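PDB 6YQ4: tannase from Fusobacterium nucleatum subsp. nucleatum ATCC 25586, which probably hydrolyses ester bonds of gallotannins, as a tannase of the alpha/beta-hydrolase clan that also carries a bound magnesium ion. Local coordinates for residues K280-D284 against L457-N461; V226-R231 against G347-S352; Y52-Y57 against L105-V110; H378-F384 against P410-D414; K300-S304 against V338-V342. All coordinates share one frame. Where two conformers were deposited one is given. Numbering follows the deposited sequence.

Contact 1: K280-D284 against L457-N461; sequences KLTDD and LKLKN
Leu281, Asn461 and Leu457 bury most of the surface where the extended loop 280-284 runs past the C-terminal part of helix 450-461. The loop leaves helix 259-279 through Lys280, whose positive phi (54°) breaks the helical path; Leu281 and Thr282 then take extended angles near -82/137 and -118/145. CA atoms pair as Leu281 with Leu457 (6.4 Å) and Thr282 with Asn461 (6.8 Å). Leu281, in the mt rotamer, sets CD1 3.8 Å from CB of Leu457 and CD2 3.7 Å from OD1 of Asn461. Leu457, also mt and pointing toward the loop, brings CD2 to 3.8 Å from the carbonyl O of Thr282 and also packs on Phe299 and Tyr302 of helix 298-316. Asn461 (chi1 -72°) pairs both ends of its side-chain amide with the main-chain N and O of Thr282: Thr282 N donates to Asn461 OD1 (2.9 Å, 170°), and Asn461 ND2 donates to Thr282 O (2.8 Å, 167°). This two-point pairing is that of a side-chain amide mimicking a strand neighbour. Asp284 OD1 stays 4.4 Å from Lys460 NZ, beyond salt-bridge range. The contact is thus made by two directional amide bonds beside a Leu281-Leu457 apolar contact, without a salt bridge.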
# COMPACT_ATOMS: atom_id res chain seq x y z
N LYS A 280 11.93 -17.29 8.14
CA LYS A 280 11.42 -18.29 9.10
C LYS A 280 9.96 -18.02 9.43
O LYS A 280 9.56 -17.86 10.58
CB LYS A 280 12.29 -18.33 10.35
CG LYS A 280 13.75 -18.48 10.00
CD LYS A 280 14.60 -18.91 11.16
CE LYS A 280 16.06 -18.99 10.74
NZ LYS A 280 16.23 -19.79 9.49
N LEU A 281 9.16 -17.94 8.37
CA LEU A 281 7.73 -17.75 8.47
C LEU A 281 7.05 -19.10 8.73
O LEU A 281 7.40 -20.12 8.13
CB LEU A 281 7.20 -17.13 7.18
CG LEU A 281 7.67 -15.70 6.85
CD1 LEU A 281 6.97 -15.20 5.67
CD2 LEU A 281 7.44 -14.76 8.02
N THR A 282 6.10 -19.10 9.65
CA THR A 282 5.32 -20.28 9.97
C THR A 282 3.86 -20.01 9.66
O THR A 282 3.37 -18.89 9.82
CB THR A 282 5.45 -20.65 11.43
OG1 THR A 282 5.02 -19.54 12.22
CG2 THR A 282 6.89 -21.02 11.79
N ASP A 283 3.16 -21.05 9.20
CA ASP A 283 1.72 -20.90 9.00
C ASP A 283 0.96 -21.01 10.32
O ASP A 283 1.55 -20.93 11.40
CB ASP A 283 1.22 -21.95 8.00
CG ASP A 283 1.35 -23.38 8.53
OD1 ASP A 283 1.67 -23.58 9.73
OD2 ASP A 283 1.13 -24.31 7.71
N ASP A 284 -0.35 -21.20 10.24
CA ASP A 284 -1.22 -21.29 11.41
C ASP A 284 -0.81 -22.41 12.35
O ASP A 284 -1.05 -22.32 13.57
CB ASP A 284 -2.65 -21.53 10.96
CG ASP A 284 -3.51 -20.36 11.19
OD1 ASP A 284 -2.96 -19.35 11.68
OD2 ASP A 284 -4.71 -20.46 10.89
N LEU A 457 1.99 -13.01 6.80
CA LEU A 457 2.54 -14.05 7.67
C LEU A 457 3.37 -13.46 8.79
O LEU A 457 3.33 -13.93 9.93
CB LEU A 457 3.39 -15.03 6.87
CG LEU A 457 2.64 -15.98 5.94
CD1 LEU A 457 3.51 -16.45 4.75
CD2 LEU A 457 2.12 -17.12 6.75
N LYS A 458 4.18 -12.46 8.45
CA LYS A 458 5.04 -11.81 9.43
C LYS A 458 4.22 -11.18 10.53
O LYS A 458 4.58 -11.29 11.72
CB LYS A 458 5.91 -10.78 8.71
CG LYS A 458 6.87 -10.05 9.59
CD LYS A 458 7.91 -10.99 10.14
CE LYS A 458 8.80 -10.26 11.13
NZ LYS A 458 9.58 -11.19 12.02
N LEU A 459 3.09 -10.58 10.19
CA LEU A 459 2.25 -9.98 11.23
C LEU A 459 1.58 -11.04 12.10
O LEU A 459 1.49 -10.89 13.33
CB LEU A 459 1.21 -9.07 10.59
CG LEU A 459 1.69 -7.85 9.84
CD1 LEU A 459 0.69 -7.43 8.76
CD2 LEU A 459 1.91 -6.72 10.82
N LYS A 460 1.08 -12.11 11.50
CA LYS A 460 0.50 -13.20 12.29
C LYS A 460 1.54 -13.82 13.21
O LYS A 460 1.26 -14.11 14.39
CB LYS A 460 -0.08 -14.26 11.36
CG LYS A 460 -1.24 -13.77 10.53
CD LYS A 460 -1.76 -14.88 9.66
CE LYS A 460 -2.76 -15.76 10.40
NZ LYS A 460 -4.09 -15.56 9.79
N ASN A 461 2.76 -14.05 12.69
CA ASN A 461 3.79 -14.69 13.49
C ASN A 461 4.19 -13.83 14.68
O ASN A 461 4.75 -14.36 15.65
CB ASN A 461 5.00 -15.02 12.62
CG ASN A 461 4.75 -16.17 11.64
OD1 ASN A 461 5.57 -16.45 10.79
ND2 ASN A 461 3.61 -16.84 11.78

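Contact 2: V226-R231 against G347-S352; sequences VNSYSR and GDRMKS
Arg349 lays its side chain across Val226 and Tyr229, with CB 3.7 Å from CG1 of Val226 and CG 3.8 Å from CB of Tyr229. Chi1 of 121° and chi3 of -43° take its NE back to Val226 O in a very short hydrogen bond (2.5 Å, 144°). Val226 and Asn227 are loop, Asn227 bending at psi 5°, and strand 228-232 begins at Ser228; segment 347-352 is irregular, and the end-to-end directions differ by 80°. Consistent with this crossing, they share a single beta bridge, Tyr229 with Arg349 (CA-CA 4.5 Å): Arg349 N donates to Ser228 O (3.3 Å) and Ser230 N to Arg349 O (2.9 Å). Arg231 (chi1 60°) points toward the loop, and its NH1 donates to Met350 O (2.8 Å) and Ser352 OG (2.7 Å). One water donates to Tyr229 O (2.9 Å) and Asp348 OD2 (3.3 Å); another to Ser230 O (2.9 Å) and Asp348 O (3.1 Å). The bridge, with an arginine-to-carbonyl bond on each side, ties the loop to a two-stranded antiparallel sheet, strand 228-232 with 252-256; Arg349 also reaches Glu220 of helix 212-223 in a salt bridge, and Ser352 touches Glu261 of helix 259-279.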
# COMPACT_ATOMS: atom_id res chain seq x y z
N VAL A 226 6.47 -17.48 -18.02
CA VAL A 226 5.44 -16.70 -18.72
C VAL A 226 6.19 -15.63 -19.51
O VAL A 226 6.58 -14.60 -18.98
CB VAL A 226 4.43 -16.10 -17.74
CG1 VAL A 226 3.23 -15.48 -18.49
CG2 VAL A 226 3.97 -17.16 -16.73
N ASN A 227 6.41 -15.90 -20.79
CA ASN A 227 7.35 -15.13 -21.60
C ASN A 227 6.68 -14.15 -22.56
O ASN A 227 7.37 -13.50 -23.34
CB ASN A 227 8.27 -16.07 -22.37
CG ASN A 227 9.19 -16.85 -21.45
OD1 ASN A 227 9.55 -16.37 -20.37
ND2 ASN A 227 9.57 -18.05 -21.87
N SER A 228 5.36 -14.01 -22.50
CA SER A 228 4.65 -12.99 -23.25
C SER A 228 3.90 -12.12 -22.25
O SER A 228 3.22 -12.64 -21.37
CB SER A 228 3.70 -13.62 -24.26
OG SER A 228 2.52 -14.05 -23.60
N TYR A 229 4.04 -10.80 -22.37
CA TYR A 229 3.47 -9.86 -21.41
C TYR A 229 2.40 -8.99 -22.06
O TYR A 229 2.25 -8.94 -23.28
CB TYR A 229 4.57 -8.97 -20.80
CG TYR A 229 5.37 -8.17 -21.83
CD1 TYR A 229 6.48 -8.72 -22.45
CD2 TYR A 229 4.99 -6.88 -22.19
CE1 TYR A 229 7.20 -8.01 -23.40
CE2 TYR A 229 5.70 -6.16 -23.13
CZ TYR A 229 6.80 -6.73 -23.73
OH TYR A 229 7.51 -6.02 -24.67
N SER A 230 1.64 -8.30 -21.20
CA SER A 230 0.79 -7.19 -21.59
C SER A 230 0.43 -6.38 -20.35
O SER A 230 0.10 -6.95 -19.31
CB SER A 230 -0.48 -7.62 -22.32
OG SER A 230 -1.18 -8.61 -21.59
N ARG A 231 0.50 -5.06 -20.48
CA ARG A 231 0.41 -4.15 -19.36
C ARG A 231 0.05 -2.78 -19.89
O ARG A 231 0.25 -2.47 -21.07
CB ARG A 231 1.74 -4.07 -18.59
CG ARG A 231 2.94 -3.56 -19.47
CD ARG A 231 4.23 -3.44 -18.64
NE ARG A 231 5.43 -3.30 -19.46
CZ ARG A 231 6.23 -4.29 -19.85
NH1 ARG A 231 5.96 -5.54 -19.50
NH2 ARG A 231 7.30 -4.04 -20.60
N GLY A 347 -2.91 -16.14 -17.39
CA GLY A 347 -2.89 -14.89 -18.12
C GLY A 347 -1.52 -14.63 -18.74
O GLY A 347 -0.58 -15.42 -18.63
N ASP A 348 -1.42 -13.50 -19.43
CA ASP A 348 -0.12 -12.95 -19.78
C ASP A 348 0.49 -12.30 -18.56
O ASP A 348 -0.21 -11.74 -17.72
CB ASP A 348 -0.23 -11.89 -20.87
CG ASP A 348 -0.25 -12.47 -22.26
OD1 ASP A 348 0.07 -13.67 -22.47
OD2 ASP A 348 -0.60 -11.70 -23.15
N ARG A 349 1.81 -12.35 -18.45
CA ARG A 349 2.49 -11.63 -17.39
C ARG A 349 2.32 -10.13 -17.61
O ARG A 349 2.06 -9.68 -18.72
CB ARG A 349 3.98 -12.02 -17.34
CG ARG A 349 4.99 -10.88 -17.53
CD ARG A 349 6.34 -11.32 -18.13
NE ARG A 349 6.87 -12.57 -17.57
CZ ARG A 349 7.87 -12.65 -16.69
NH1 ARG A 349 8.28 -13.83 -16.26
NH2 ARG A 349 8.45 -11.55 -16.22
N MET A 350 2.47 -9.35 -16.54
CA MET A 350 2.36 -7.90 -16.64
C MET A 350 3.73 -7.22 -16.75
O MET A 350 4.10 -6.72 -17.81
CB MET A 350 1.61 -7.35 -15.44
CG MET A 350 1.06 -5.98 -15.69
SD MET A 350 0.56 -5.16 -14.20
CE MET A 350 1.26 -3.51 -14.44
N LYS A 351 4.46 -7.16 -15.65
CA LYS A 351 5.74 -6.47 -15.67
C LYS A 351 6.82 -7.39 -16.22
O LYS A 351 6.72 -8.61 -16.16
CB LYS A 351 6.10 -5.98 -14.27
CG LYS A 351 5.01 -5.12 -13.64
CD LYS A 351 5.53 -4.28 -12.49
CE LYS A 351 4.44 -3.34 -12.01
NZ LYS A 351 4.73 -2.78 -10.64
N SER A 352 7.87 -6.77 -16.78
CA SER A 352 9.03 -7.47 -17.32
C SER A 352 10.19 -7.44 -16.32
O SER A 352 10.36 -6.47 -15.59
CB SER A 352 9.47 -6.84 -18.64
OG SER A 352 8.36 -6.68 -19.49
O HOH W 1 1.46 -10.67 -25.46
O HOH W 2 -1.16 -8.84 -17.58

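Contact 3: Y52-Y57 against L105-V110; sequences YIPEEY and LSKGYV
The end of strand 48-54 and the turn leaving helix 100-106 fit together through apolar bumps and hollows. Residues 52-54 are extended, and a 3-10 turn follows at 55-57, closed by Tyr57 N to Pro54 O (3.1 Å). Opposite, the helix ends in a Schellman motif at Gly108 (phi/psi 90/12), and the chain then straightens into strand 110-114, the antiparallel neighbour of 48-54 in the alpha/beta-hydrolase sheet. CA atoms approach at Ile53 with Val110 (4.9 Å) and Pro54 with Leu105 (6.2 Å). Leu105 and Val110 are the two bumps. Leu105, in the mt rotamer, has CD1 4.0 Å from CB of Tyr52 and CD2 3.6 Å from CD of Pro54. The Pro54 ring fills the hollow between Leu105 and the turn, CD being 3.5 Å from O of Tyr109. Val110 CG2 meets Ile53 CG2 at 3.9 Å and, at the Tyr57 ring edge, Tyr57 CD2 at 4.4 Å. An ideal CB on Gly108 would lie 3.1 Å from Tyr57 OH and, at phi 90°, jam against the carbonyl O of Lys107. Ile53 and Val110 also lie near Met153 and Gly155 of the magnesium site, so these strand ends border the metal. Within the apolar fit, the very short bond from Tyr57 OH to Gly108 O (2.5 Å) gives a buried carbonyl its donor.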
# COMPACT_ATOMS: atom_id res chain seq x y z
N TYR A 52 -12.81 16.24 8.09
CA TYR A 52 -14.26 16.29 7.98
C TYR A 52 -14.89 15.69 9.23
O TYR A 52 -14.53 14.57 9.63
CB TYR A 52 -14.73 15.55 6.74
CG TYR A 52 -14.07 16.04 5.49
CD1 TYR A 52 -14.40 17.29 4.95
CD2 TYR A 52 -13.09 15.29 4.84
CE1 TYR A 52 -13.80 17.74 3.80
CE2 TYR A 52 -12.50 15.74 3.69
CZ TYR A 52 -12.86 16.97 3.17
OH TYR A 52 -12.25 17.42 2.03
N ILE A 53 -15.81 16.41 9.84
CA ILE A 53 -16.45 15.94 11.06
C ILE A 53 -17.97 15.97 10.89
O ILE A 53 -18.52 16.99 10.46
CB ILE A 53 -16.02 16.79 12.26
CG1 ILE A 53 -14.50 16.92 12.29
CG2 ILE A 53 -16.60 16.22 13.58
CD1 ILE A 53 -13.99 17.55 13.57
N PRO A 54 -18.68 14.88 11.21
CA PRO A 54 -20.15 14.91 11.11
C PRO A 54 -20.77 16.03 11.93
O PRO A 54 -20.30 16.38 13.02
CB PRO A 54 -20.56 13.53 11.62
CG PRO A 54 -19.37 12.66 11.33
CD PRO A 54 -18.18 13.54 11.57
N GLU A 55 -21.84 16.61 11.38
CA GLU A 55 -22.51 17.74 12.01
C GLU A 55 -23.14 17.34 13.34
O GLU A 55 -23.27 18.18 14.24
CB GLU A 55 -23.55 18.32 11.04
CG GLU A 55 -24.39 19.51 11.55
CD GLU A 55 -23.58 20.76 11.87
OE1 GLU A 55 -22.37 20.80 11.57
OE2 GLU A 55 -24.16 21.72 12.43
N GLU A 56 -23.54 16.07 13.48
CA GLU A 56 -24.08 15.58 14.75
C GLU A 56 -23.16 15.86 15.93
O GLU A 56 -23.63 16.10 17.04
CB GLU A 56 -24.34 14.07 14.66
CG GLU A 56 -25.57 13.67 13.86
CD GLU A 56 -25.37 13.70 12.35
OE1 GLU A 56 -26.32 13.32 11.63
OE2 GLU A 56 -24.28 14.10 11.88
N TYR A 57 -21.85 15.84 15.70
CA TYR A 57 -20.85 15.94 16.76
C TYR A 57 -20.66 17.36 17.28
O TYR A 57 -19.83 17.58 18.17
CB TYR A 57 -19.53 15.36 16.26
CG TYR A 57 -19.62 13.87 15.97
CD1 TYR A 57 -20.71 13.12 16.40
CD2 TYR A 57 -18.61 13.22 15.28
CE1 TYR A 57 -20.79 11.77 16.14
CE2 TYR A 57 -18.68 11.86 15.02
CZ TYR A 57 -19.77 11.14 15.45
OH TYR A 57 -19.84 9.80 15.18
N LEU A 105 -18.04 9.13 6.79
CA LEU A 105 -18.88 10.12 7.46
C LEU A 105 -20.27 9.58 7.74
O LEU A 105 -20.85 9.87 8.79
CB LEU A 105 -18.97 11.39 6.62
CG LEU A 105 -17.77 12.35 6.69
CD1 LEU A 105 -17.93 13.41 5.62
CD2 LEU A 105 -17.63 12.97 8.09
N SER A 106 -20.83 8.80 6.81
CA SER A 106 -22.18 8.28 7.03
C SER A 106 -22.22 7.30 8.19
O SER A 106 -23.23 7.19 8.89
CB SER A 106 -22.70 7.59 5.77
OG SER A 106 -22.04 6.35 5.58
N LYS A 107 -21.12 6.57 8.41
CA LYS A 107 -20.99 5.64 9.52
C LYS A 107 -20.55 6.32 10.82
O LYS A 107 -20.35 5.63 11.82
CB LYS A 107 -19.99 4.53 9.15
CG LYS A 107 -20.56 3.49 8.19
CD LYS A 107 -21.76 2.80 8.84
CE LYS A 107 -22.72 2.24 7.81
NZ LYS A 107 -21.97 1.50 6.78
N GLY A 108 -20.38 7.63 10.82
CA GLY A 108 -20.05 8.33 12.05
C GLY A 108 -18.57 8.49 12.37
O GLY A 108 -18.25 8.86 13.50
N TYR A 109 -17.68 8.21 11.42
CA TYR A 109 -16.25 8.45 11.61
C TYR A 109 -15.90 9.91 11.40
O TYR A 109 -16.48 10.60 10.56
CB TYR A 109 -15.41 7.60 10.65
CG TYR A 109 -15.54 6.13 10.89
CD1 TYR A 109 -16.65 5.43 10.44
CD2 TYR A 109 -14.59 5.44 11.61
CE1 TYR A 109 -16.79 4.08 10.68
CE2 TYR A 109 -14.72 4.08 11.86
CZ TYR A 109 -15.83 3.41 11.40
OH TYR A 109 -15.95 2.07 11.65
N VAL A 110 -14.92 10.39 12.16
CA VAL A 110 -14.21 11.59 11.78
C VAL A 110 -13.22 11.23 10.67
O VAL A 110 -12.60 10.16 10.68
CB VAL A 110 -13.50 12.22 13.00
CG1 VAL A 110 -12.42 13.20 12.54
CG2 VAL A 110 -14.50 12.93 13.88

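Contact 4: H378-F384 against P410-D414; sequences HFTKFSF and PKMAD
A single beta bridge followed by a helix N-terminus defines this contact, which brings together the chain entering helix 381-394 and the chain leading on to helix 415-420. His378 pairs with Met412 (CA-CA 4.7 Å): His378 N donates to Lys411 O (3.0 Å, 168°), and Ala413 N donates to His378 O (2.9 Å, 166°). Both backbones are extended here, His378 at -82/164 and Met412 at -113/133. Segment 378-384 then turns at Phe379 (psi 10°) into the helix, with Thr380 as N-cap: Ser383 N donates to Thr380 OG1 (3.2 Å, 168°). Met412, with chi1 178°, chi2 82° and chi3 89°, curls its thioether onto this first turn, placing CE 3.4 Å from O of Thr380 and 3.5 Å from CB of Phe384. Its SD sits 5.2 Å from the Phe384 ring centroid, 39° off the normal, an oblique Met-aromatic contact. Phe384 (chi1 173°) points toward 410-414 and sets CE1 3.7 Å from CG of Pro410 and 3.6 Å from its O, which lies at the ring edge. Pro410 CB also meets the edge of the His378 imidazole at CD2 (3.6 Å). Asp357 takes bonds from His378 ND1 and Phe379 N and pairs with Thr380 OG1. Two near-linear backbone bonds thus set the register, while Met412, Phe384 and Pro410 contribute an apolar patch beside them.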
# COMPACT_ATOMS: atom_id res chain seq x y z
N HIS A 378 19.32 2.44 -7.94
CA HIS A 378 19.05 1.05 -7.64
C HIS A 378 18.76 0.88 -6.16
O HIS A 378 19.04 1.75 -5.34
CB HIS A 378 20.22 0.16 -8.04
CG HIS A 378 20.55 0.24 -9.49
ND1 HIS A 378 19.66 -0.16 -10.46
CD2 HIS A 378 21.63 0.74 -10.14
CE1 HIS A 378 20.19 0.07 -11.65
NE2 HIS A 378 21.39 0.60 -11.48
N PHE A 379 18.17 -0.28 -5.83
CA PHE A 379 17.93 -0.64 -4.44
C PHE A 379 18.08 -2.14 -4.21
O PHE A 379 17.73 -2.62 -3.12
CB PHE A 379 16.54 -0.18 -3.97
CG PHE A 379 15.45 -0.39 -4.97
CD1 PHE A 379 14.58 -1.46 -4.85
CD2 PHE A 379 15.30 0.50 -6.05
CE1 PHE A 379 13.55 -1.66 -5.78
CE2 PHE A 379 14.28 0.32 -6.98
CZ PHE A 379 13.40 -0.76 -6.85
N THR A 380 18.58 -2.89 -5.18
CA THR A 380 18.86 -4.30 -5.00
C THR A 380 20.31 -4.51 -5.39
O THR A 380 20.84 -3.81 -6.26
CB THR A 380 17.95 -5.21 -5.85
OG1 THR A 380 18.22 -5.01 -7.26
CG2 THR A 380 16.49 -4.90 -5.57
N LYS A 381 20.95 -5.45 -4.72
CA LYS A 381 22.28 -5.87 -5.13
C LYS A 381 22.26 -6.41 -6.56
O LYS A 381 23.26 -6.30 -7.28
CB LYS A 381 22.81 -6.91 -4.15
CG LYS A 381 24.18 -7.45 -4.46
CD LYS A 381 24.40 -8.80 -3.81
CE LYS A 381 25.77 -9.31 -4.16
NZ LYS A 381 26.70 -8.15 -4.22
N PHE A 382 21.14 -7.00 -6.98
CA PHE A 382 21.13 -7.74 -8.24
C PHE A 382 21.26 -6.80 -9.44
O PHE A 382 22.12 -6.99 -10.30
CB PHE A 382 19.86 -8.60 -8.33
CG PHE A 382 19.68 -9.26 -9.66
CD1 PHE A 382 20.26 -10.49 -9.91
CD2 PHE A 382 18.97 -8.63 -10.68
CE1 PHE A 382 20.14 -11.09 -11.17
CE2 PHE A 382 18.85 -9.21 -11.95
CZ PHE A 382 19.43 -10.44 -12.19
N SER A 383 20.38 -5.80 -9.53
CA SER A 383 20.42 -4.86 -10.63
C SER A 383 21.65 -3.97 -10.56
O SER A 383 22.24 -3.64 -11.60
CB SER A 383 19.14 -4.02 -10.63
OG SER A 383 18.01 -4.88 -10.64
N PHE A 384 22.07 -3.59 -9.35
CA PHE A 384 23.27 -2.77 -9.23
C PHE A 384 24.50 -3.51 -9.75
O PHE A 384 25.25 -2.98 -10.58
CB PHE A 384 23.47 -2.32 -7.78
CG PHE A 384 24.78 -1.61 -7.54
CD1 PHE A 384 24.90 -0.25 -7.77
CD2 PHE A 384 25.90 -2.31 -7.08
CE1 PHE A 384 26.12 0.42 -7.56
CE2 PHE A 384 27.12 -1.65 -6.87
CZ PHE A 384 27.22 -0.28 -7.11
N PRO A 410 26.51 3.11 -12.00
CA PRO A 410 25.24 3.03 -11.28
C PRO A 410 25.34 3.60 -9.88
O PRO A 410 26.41 3.62 -9.27
CB PRO A 410 24.94 1.53 -11.25
CG PRO A 410 26.30 0.90 -11.22
CD PRO A 410 27.19 1.80 -12.04
N LYS A 411 24.22 4.10 -9.39
CA LYS A 411 24.11 4.56 -8.02
C LYS A 411 23.19 3.65 -7.23
O LYS A 411 22.19 3.15 -7.76
CB LYS A 411 23.63 6.00 -7.97
CG LYS A 411 24.74 6.98 -8.24
CD LYS A 411 24.21 8.31 -8.78
CE LYS A 411 25.09 8.84 -9.92
NZ LYS A 411 26.57 8.67 -9.67
N MET A 412 23.54 3.41 -5.97
CA MET A 412 22.74 2.57 -5.08
C MET A 412 22.15 3.42 -3.97
O MET A 412 22.86 4.21 -3.34
CB MET A 412 23.60 1.45 -4.48
CG MET A 412 22.83 0.56 -3.47
SD MET A 412 21.84 -0.73 -4.26
CE MET A 412 23.06 -2.03 -4.34
N ALA A 413 20.85 3.25 -3.71
CA ALA A 413 20.17 3.96 -2.63
C ALA A 413 20.82 3.69 -1.28
O ALA A 413 21.39 2.62 -1.06
CB ALA A 413 18.69 3.56 -2.56
N ASP A 414 20.72 4.65 -0.37
CA ASP A 414 21.21 4.48 0.99
C ASP A 414 20.46 3.34 1.73
O ASP A 414 19.23 3.26 1.72
CB ASP A 414 21.09 5.81 1.73
CG ASP A 414 21.36 5.72 3.22
OD1 ASP A 414 21.89 4.69 3.72
OD2 ASP A 414 21.04 6.71 3.92

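Contact 5: K300-S304 against V338-V342; sequences KTYLS and VNLDV
The start of helix 340-344, with Asn339 at the N-cap position and the end of strand 335-338 before it, packs against residues 300-304, near the N-terminus of helix 298-316. The nearest CA atoms are those of Ser304 and Leu340, 5.2 Å apart. Leu340 (chi1 -172°, chi2 76°) points toward the long helix, CD2 lying 3.9 Å from CB of Leu303 and 4.0 Å from CG of Lys300. Over this apolar step Lys300, extended except for chi3 (-58°), carries NZ to Asp341 OD1 at 3.0 Å, a hydrogen-bonded salt bridge; NZ also donates to Asn296 OD1, so the ammonium has more than one acceptor. Ser304 N is satisfied by Lys300 O (3.0 Å). Ser304 CB presses against Val338 O at 3.3 Å, and Ser304 OG has two neighbours, Thr301 O at 3.0 Å and a water at 2.6 Å. That water accepts from Val338 N at 3.0 Å, thereby bridging the two segments.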
# COMPACT_ATOMS: atom_id res chain seq x y z
N LYS A 300 4.93 -22.50 -1.29
CA LYS A 300 4.12 -22.58 -2.50
C LYS A 300 2.78 -23.27 -2.23
O LYS A 300 1.75 -22.87 -2.80
CB LYS A 300 4.89 -23.32 -3.59
CG LYS A 300 4.04 -23.75 -4.80
CD LYS A 300 4.89 -24.28 -5.96
CE LYS A 300 5.91 -23.23 -6.42
NZ LYS A 300 6.78 -23.73 -7.54
N THR A 301 2.78 -24.31 -1.38
CA THR A 301 1.53 -24.97 -0.99
C THR A 301 0.64 -24.03 -0.17
O THR A 301 -0.59 -24.05 -0.29
CB THR A 301 1.84 -26.26 -0.20
OG1 THR A 301 2.46 -27.21 -1.08
CG2 THR A 301 0.58 -26.89 0.40
N TYR A 302 1.26 -23.19 0.66
CA TYR A 302 0.51 -22.16 1.37
C TYR A 302 -0.17 -21.20 0.39
O TYR A 302 -1.35 -20.88 0.54
CB TYR A 302 1.43 -21.40 2.32
CG TYR A 302 0.78 -20.23 3.00
CD1 TYR A 302 -0.00 -20.41 4.13
CD2 TYR A 302 0.94 -18.95 2.51
CE1 TYR A 302 -0.61 -19.34 4.73
CE2 TYR A 302 0.32 -17.88 3.11
CZ TYR A 302 -0.44 -18.09 4.22
OH TYR A 302 -1.04 -17.01 4.84
N LEU A 303 0.58 -20.71 -0.61
CA LEU A 303 -0.01 -19.77 -1.55
C LEU A 303 -1.17 -20.40 -2.30
O LEU A 303 -2.21 -19.76 -2.52
CB LEU A 303 1.03 -19.28 -2.55
CG LEU A 303 2.07 -18.30 -2.10
CD1 LEU A 303 2.41 -17.46 -3.31
CD2 LEU A 303 1.52 -17.45 -0.99
N SER A 304 -1.00 -21.65 -2.73
CA SER A 304 -2.05 -22.30 -3.50
C SER A 304 -3.33 -22.40 -2.68
O SER A 304 -4.42 -22.37 -3.24
CB SER A 304 -1.57 -23.67 -3.97
OG SER A 304 -1.77 -24.65 -2.97
N VAL A 338 -5.11 -26.76 -5.81
CA VAL A 338 -4.75 -25.75 -6.81
C VAL A 338 -3.29 -25.96 -7.19
O VAL A 338 -2.40 -25.85 -6.33
CB VAL A 338 -4.93 -24.31 -6.28
CG1 VAL A 338 -4.31 -23.30 -7.24
CG2 VAL A 338 -6.39 -24.01 -6.07
N ASN A 339 -3.03 -26.23 -8.46
CA ASN A 339 -1.65 -26.35 -8.94
C ASN A 339 -1.16 -24.93 -9.22
O ASN A 339 -1.39 -24.37 -10.30
CB ASN A 339 -1.57 -27.25 -10.16
CG ASN A 339 -0.14 -27.46 -10.62
OD1 ASN A 339 0.74 -26.65 -10.33
ND2 ASN A 339 0.10 -28.56 -11.35
N LEU A 340 -0.45 -24.35 -8.24
CA LEU A 340 -0.12 -22.92 -8.29
C LEU A 340 0.68 -22.56 -9.54
O LEU A 340 0.45 -21.50 -10.14
CB LEU A 340 0.64 -22.49 -7.05
CG LEU A 340 0.83 -20.97 -7.00
CD1 LEU A 340 -0.47 -20.24 -6.57
CD2 LEU A 340 2.02 -20.57 -6.12
N ASP A 341 1.61 -23.42 -9.96
CA ASP A 341 2.38 -23.15 -11.17
C ASP A 341 1.46 -22.95 -12.37
O ASP A 341 1.55 -21.93 -13.07
CB ASP A 341 3.35 -24.30 -11.44
CG ASP A 341 4.59 -24.26 -10.55
OD1 ASP A 341 4.76 -23.28 -9.77
OD2 ASP A 341 5.37 -25.23 -10.62
N VAL A 342 0.56 -23.91 -12.61
CA VAL A 342 -0.38 -23.79 -13.72
C VAL A 342 -1.20 -22.51 -13.58
O VAL A 342 -1.46 -21.81 -14.57
CB VAL A 342 -1.28 -25.04 -13.79
CG1 VAL A 342 -2.28 -24.91 -14.96
CG2 VAL A 342 -0.43 -26.30 -13.92
O HOH W 3 -3.67 -26.45 -3.18

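Contact 3 closes first along the chain and stands apart, on inner strands of the nine-stranded sheet near the magnesium ion; its centre is 37 to 46 Å from the others. The remaining four involve chain inserted between strands 202-206 and 435-439 of that sheet. Contacts 1 and 2 interlock, their segments alternating, and contact 5 is nested inside both; contact 4 follows contact 2 and is nested only within contact 1. Helix 298-316 links contacts 1 and 5 directly, Leu457 CD2 lying 3.7 Å from Tyr302 OH, and nearest atoms of contacts 2 and 5 are about 6 Å apart. The insertion is thus tied internally and, through helix 450-461, to the hydrolase core.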